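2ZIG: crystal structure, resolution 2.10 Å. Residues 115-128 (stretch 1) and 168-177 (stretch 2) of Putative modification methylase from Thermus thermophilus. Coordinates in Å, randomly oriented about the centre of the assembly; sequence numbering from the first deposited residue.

Stretch 1 115-128: LHADIQVRCRKLGF
Stretch 2 168-177: EYILMQRKPG

A helix lies nearly parallel on a strand of the same chain, held by side-chain packing, one aromatic stack and one bridging water, with no direct hydrogen bond between the two stretches. The helix starts at Leu-115 and takes up most of stretch 1, with phi/psi near -60/-40 (Leu-115 -46/-49, Val-121 -60/-55). The strand covers 168-174 and begins earlier in the chain. It is extended (Tyr-169 -108/133, Leu-171 -73/140, Gln-173 -121/111). Their N-to-C directions differ by 11°, and the axes approach to 9.5 Å. In register, His-116 CA is 6.5 Å from Tyr-169 CA, Gln-120 CA is 7.1 Å from Leu-171 CA, and Phe-128 CA is 5.2 Å from Lys-175 CA. The contact buries 563 Å², both sides summed.

The strand alternates. Tyr-169, Leu-171 and Gln-173 point CA-to-CB toward the helix; Glu-168, Met-172 and Arg-174 point away. On the helix, His-116, Ile-119 and Cys-123 point toward the strand.

His-116 (chi1 86°, p; chi2 -79°) stacks face to face on Tyr-169 (chi1 -52°, m; chi2 -94°). The centroids are 3.5 Å apart and the planes meet at 10°, so the pi faces are in van der Waals contact. His-116 ND1 lies 3.4 Å from Tyr-169 CE2. Both imidazole nitrogens are hydrogen-bonded elsewhere in the structure.

Leu-171 (m, t) fills the middle. Leu-171 CD1 is 3.6 Å from Ile-119 CG2, where buried methyls meet away from water, and 3.5 Å from His-116 O. Leu-171 CD2 packs 3.4 Å from Gln-120 CG. Ile-119 is m, m, and its end leads away. Gln-120 is m, t with chi3 108°. Its CB points sideways, and both CG and the amide end lie against Leu-171 CD2.

Gln-173 (m, m, chi3 123°) has the largest covered area, 104 Å². Gln-173 NE2 packs 3.3 Å from Cys-123 CB and 3.4 Å from Phe-128 CB. Water 1 links this amide to the helix, accepting from Gln-173 NE2 at 2.6 Å and donating to Gln-120 O at 2.8 Å. Gln-173 OE1 is hydrogen-bonded elsewhere in the structure. Cys-123 is m.

Helix bonds run i to i-4, such as Gln-120 N to His-116 O at 3.0 Å. A Schellman motif closes it: Phe-128 N bonds Cys-123 O at 3.2 Å, and Gly-127 N bonds Arg-124 O at 2.7 Å. Gly-127 has phi/psi 107/-7; a CB there would jam against the preceding carbonyl O.

Phe-128 (phi/psi -67/148; chi1 -79°, m; chi2 -74°) meets the strand's end. Phe-128 CA is 3.6 Å from Arg-174 O, which sits at the ring edge. Pro-176 CD, in a C-gamma endo ring, lies 3.6 Å from Gly-127 O.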

# COMPACT_ATOMS: atom_id res chain seq x y z
N LEU B 115 -3.80 3.05 7.24
CA LEU B 115 -2.71 2.86 8.19
C LEU B 115 -1.35 2.57 7.56
O LEU B 115 -0.35 3.20 7.92
CB LEU B 115 -3.05 1.73 9.16
CG LEU B 115 -2.86 1.96 10.66
CD1 LEU B 115 -2.72 0.60 11.34
CD2 LEU B 115 -1.64 2.83 10.94
N HIS B 116 -1.30 1.61 6.64
CA HIS B 116 -0.03 1.23 6.02
C HIS B 116 0.59 2.40 5.26
O HIS B 116 1.81 2.57 5.26
CB HIS B 116 -0.22 0.04 5.07
CG HIS B 116 -0.63 0.45 3.68
ND1 HIS B 116 -1.93 0.78 3.35
CD2 HIS B 116 0.10 0.61 2.55
CE1 HIS B 116 -1.98 1.13 2.07
NE2 HIS B 116 -0.76 1.04 1.57
N ALA B 117 -0.25 3.21 4.63
CA ALA B 117 0.24 4.34 3.86
C ALA B 117 0.77 5.45 4.77
O ALA B 117 1.78 6.07 4.47
CB ALA B 117 -0.86 4.88 2.95
N ASP B 118 0.07 5.69 5.87
CA ASP B 118 0.49 6.71 6.82
C ASP B 118 1.82 6.30 7.43
O ASP B 118 2.70 7.14 7.65
CB ASP B 118 -0.56 6.89 7.93
CG ASP B 118 -1.68 7.84 7.52
OD1 ASP B 118 -1.36 9.00 7.19
OD2 ASP B 118 -2.86 7.43 7.52
N ILE B 119 1.98 5.00 7.66
CA ILE B 119 3.21 4.47 8.24
C ILE B 119 4.36 4.64 7.25
O ILE B 119 5.42 5.15 7.61
CB ILE B 119 3.07 2.97 8.60
CG1 ILE B 119 1.96 2.77 9.64
CG2 ILE B 119 4.40 2.42 9.12
CD1 ILE B 119 2.22 3.43 10.95
N GLN B 120 4.14 4.23 6.00
CA GLN B 120 5.18 4.36 4.97
C GLN B 120 5.68 5.79 4.84
O GLN B 120 6.88 6.04 4.82
CB GLN B 120 4.68 3.89 3.60
CG GLN B 120 4.77 2.40 3.36
CD GLN B 120 4.40 2.02 1.94
OE1 GLN B 120 5.27 1.65 1.14
NE2 GLN B 120 3.13 2.11 1.61
N VAL B 121 4.74 6.72 4.73
CA VAL B 121 5.08 8.12 4.58
C VAL B 121 5.90 8.64 5.77
O VAL B 121 7.00 9.16 5.60
CB VAL B 121 3.79 8.96 4.41
CG1 VAL B 121 4.11 10.45 4.43
CG2 VAL B 121 3.13 8.58 3.09
N ARG B 122 5.37 8.47 6.97
CA ARG B 122 6.05 8.94 8.16
C ARG B 122 7.44 8.33 8.35
O ARG B 122 8.33 8.97 8.91
CB ARG B 122 5.18 8.69 9.39
CG ARG B 122 3.95 9.58 9.44
CD ARG B 122 2.95 9.09 10.46
NE ARG B 122 1.88 10.05 10.70
CZ ARG B 122 1.92 11.00 11.63
NH1 ARG B 122 2.97 11.12 12.42
NH2 ARG B 122 0.89 11.83 11.78
N CYS B 123 7.65 7.11 7.87
CA CYS B 123 8.95 6.47 8.01
C CYS B 123 10.00 7.17 7.16
O CYS B 123 11.17 7.20 7.52
CB CYS B 123 8.88 4.98 7.63
SG CYS B 123 8.30 3.89 8.97
N ARG B 124 9.59 7.75 6.04
CA ARG B 124 10.52 8.47 5.19
C ARG B 124 11.03 9.69 5.96
O ARG B 124 12.23 9.96 5.99
CB ARG B 124 9.84 8.94 3.91
CG ARG B 124 10.75 9.77 3.01
CD ARG B 124 9.91 10.59 2.06
NE ARG B 124 8.90 9.74 1.45
CZ ARG B 124 7.69 10.14 1.09
NH1 ARG B 124 7.31 11.40 1.27
NH2 ARG B 124 6.85 9.26 0.58
N LYS B 125 10.10 10.41 6.59
CA LYS B 125 10.44 11.60 7.36
C LYS B 125 11.46 11.25 8.43
O LYS B 125 12.17 12.13 8.92
CB LYS B 125 9.20 12.17 8.05
CG LYS B 125 7.94 12.19 7.21
CD LYS B 125 8.06 13.13 6.02
CE LYS B 125 6.74 13.22 5.28
NZ LYS B 125 5.63 13.65 6.19
N LEU B 126 11.53 9.97 8.79
CA LEU B 126 12.48 9.53 9.80
C LEU B 126 13.83 9.11 9.24
O LEU B 126 14.75 8.82 9.99
CB LEU B 126 11.88 8.39 10.63
CG LEU B 126 10.52 8.69 11.28
CD1 LEU B 126 10.17 7.57 12.24
CD2 LEU B 126 10.58 10.03 12.02
N GLY B 127 13.95 9.08 7.91
CA GLY B 127 15.22 8.71 7.30
C GLY B 127 15.29 7.34 6.63
O GLY B 127 16.28 7.01 5.99
N PHE B 128 14.24 6.54 6.79
CA PHE B 128 14.20 5.20 6.19
C PHE B 128 14.13 5.21 4.67
O PHE B 128 13.56 6.12 4.07
CB PHE B 128 12.97 4.45 6.72
CG PHE B 128 13.14 3.88 8.09
CD1 PHE B 128 13.93 2.76 8.29
CD2 PHE B 128 12.52 4.48 9.18
CE1 PHE B 128 14.10 2.22 9.56
CE2 PHE B 128 12.69 3.95 10.45
CZ PHE B 128 13.48 2.82 10.64
N GLU B 168 -3.16 -7.54 3.90
CA GLU B 168 -2.43 -6.75 4.87
C GLU B 168 -1.13 -6.41 4.15
O GLU B 168 -0.75 -7.08 3.19
CB GLU B 168 -2.16 -7.53 6.16
CG GLU B 168 -3.36 -7.52 7.07
CD GLU B 168 -3.03 -8.00 8.46
OE1 GLU B 168 -1.93 -7.69 8.94
OE2 GLU B 168 -3.89 -8.68 9.06
N TYR B 169 -0.46 -5.36 4.60
CA TYR B 169 0.75 -4.90 3.95
C TYR B 169 2.00 -5.19 4.76
O TYR B 169 2.04 -4.94 5.96
CB TYR B 169 0.65 -3.40 3.69
CG TYR B 169 -0.61 -2.97 2.97
CD1 TYR B 169 -0.63 -2.82 1.58
CD2 TYR B 169 -1.79 -2.75 3.67
CE1 TYR B 169 -1.81 -2.46 0.91
CE2 TYR B 169 -2.97 -2.39 3.01
CZ TYR B 169 -2.97 -2.25 1.63
OH TYR B 169 -4.14 -1.90 0.99
N ILE B 170 3.02 -5.73 4.12
CA ILE B 170 4.26 -5.99 4.84
C ILE B 170 5.22 -4.93 4.35
O ILE B 170 5.84 -5.07 3.31
CB ILE B 170 4.82 -7.39 4.56
CG1 ILE B 170 3.80 -8.44 5.02
CG2 ILE B 170 6.13 -7.60 5.32
CD1 ILE B 170 4.22 -9.88 4.73
N LEU B 171 5.29 -3.84 5.12
CA LEU B 171 6.15 -2.70 4.80
C LEU B 171 7.61 -3.02 5.05
O LEU B 171 7.96 -3.67 6.02
CB LEU B 171 5.72 -1.50 5.64
CG LEU B 171 4.23 -1.15 5.51
CD1 LEU B 171 3.87 -0.01 6.46
CD2 LEU B 171 3.93 -0.77 4.08
N MET B 172 8.47 -2.54 4.16
CA MET B 172 9.90 -2.76 4.26
C MET B 172 10.60 -1.41 4.31
O MET B 172 10.60 -0.66 3.33
CB MET B 172 10.39 -3.56 3.05
CG MET B 172 9.61 -4.84 2.79
SD MET B 172 10.24 -6.23 3.74
CE MET B 172 9.34 -7.59 2.99
N GLN B 173 11.18 -1.10 5.47
CA GLN B 173 11.87 0.16 5.66
C GLN B 173 13.32 -0.10 6.03
O GLN B 173 13.61 -0.59 7.12
CB GLN B 173 11.17 0.96 6.75
CG GLN B 173 9.71 1.25 6.42
CD GLN B 173 9.56 2.06 5.15
OE1 GLN B 173 8.89 1.64 4.20
NE2 GLN B 173 10.19 3.23 5.13
N ARG B 174 14.23 0.22 5.11
CA ARG B 174 15.65 -0.01 5.32
C ARG B 174 16.43 1.20 5.80
O ARG B 174 16.21 2.32 5.34
CB ARG B 174 16.28 -0.53 4.02
CG ARG B 174 17.73 -0.96 4.15
CD ARG B 174 18.18 -1.76 2.93
NE ARG B 174 18.15 -0.98 1.70
CZ ARG B 174 18.32 -1.49 0.48
NH1 ARG B 174 18.27 -0.70 -0.59
NH2 ARG B 174 18.52 -2.79 0.32
N LYS B 175 17.33 0.96 6.75
CA LYS B 175 18.17 2.03 7.27
C LYS B 175 19.38 2.10 6.35
O LYS B 175 20.17 1.16 6.28
CB LYS B 175 18.65 1.72 8.69
CG LYS B 175 19.66 2.75 9.21
CD LYS B 175 20.14 2.43 10.62
CE LYS B 175 21.09 3.50 11.11
NZ LYS B 175 21.55 3.24 12.51
N PRO B 176 19.54 3.21 5.63
CA PRO B 176 20.67 3.35 4.72
C PRO B 176 21.99 3.35 5.49
O PRO B 176 21.99 3.22 6.72
CB PRO B 176 20.40 4.69 4.04
CG PRO B 176 19.75 5.47 5.12
CD PRO B 176 18.79 4.47 5.72
N GLY B 177 23.10 3.48 4.78
CA GLY B 177 24.39 3.51 5.45
C GLY B 177 25.37 2.47 4.97
O GLY B 177 26.50 2.40 5.46
O HOH W 1 9.06 4.90 3.51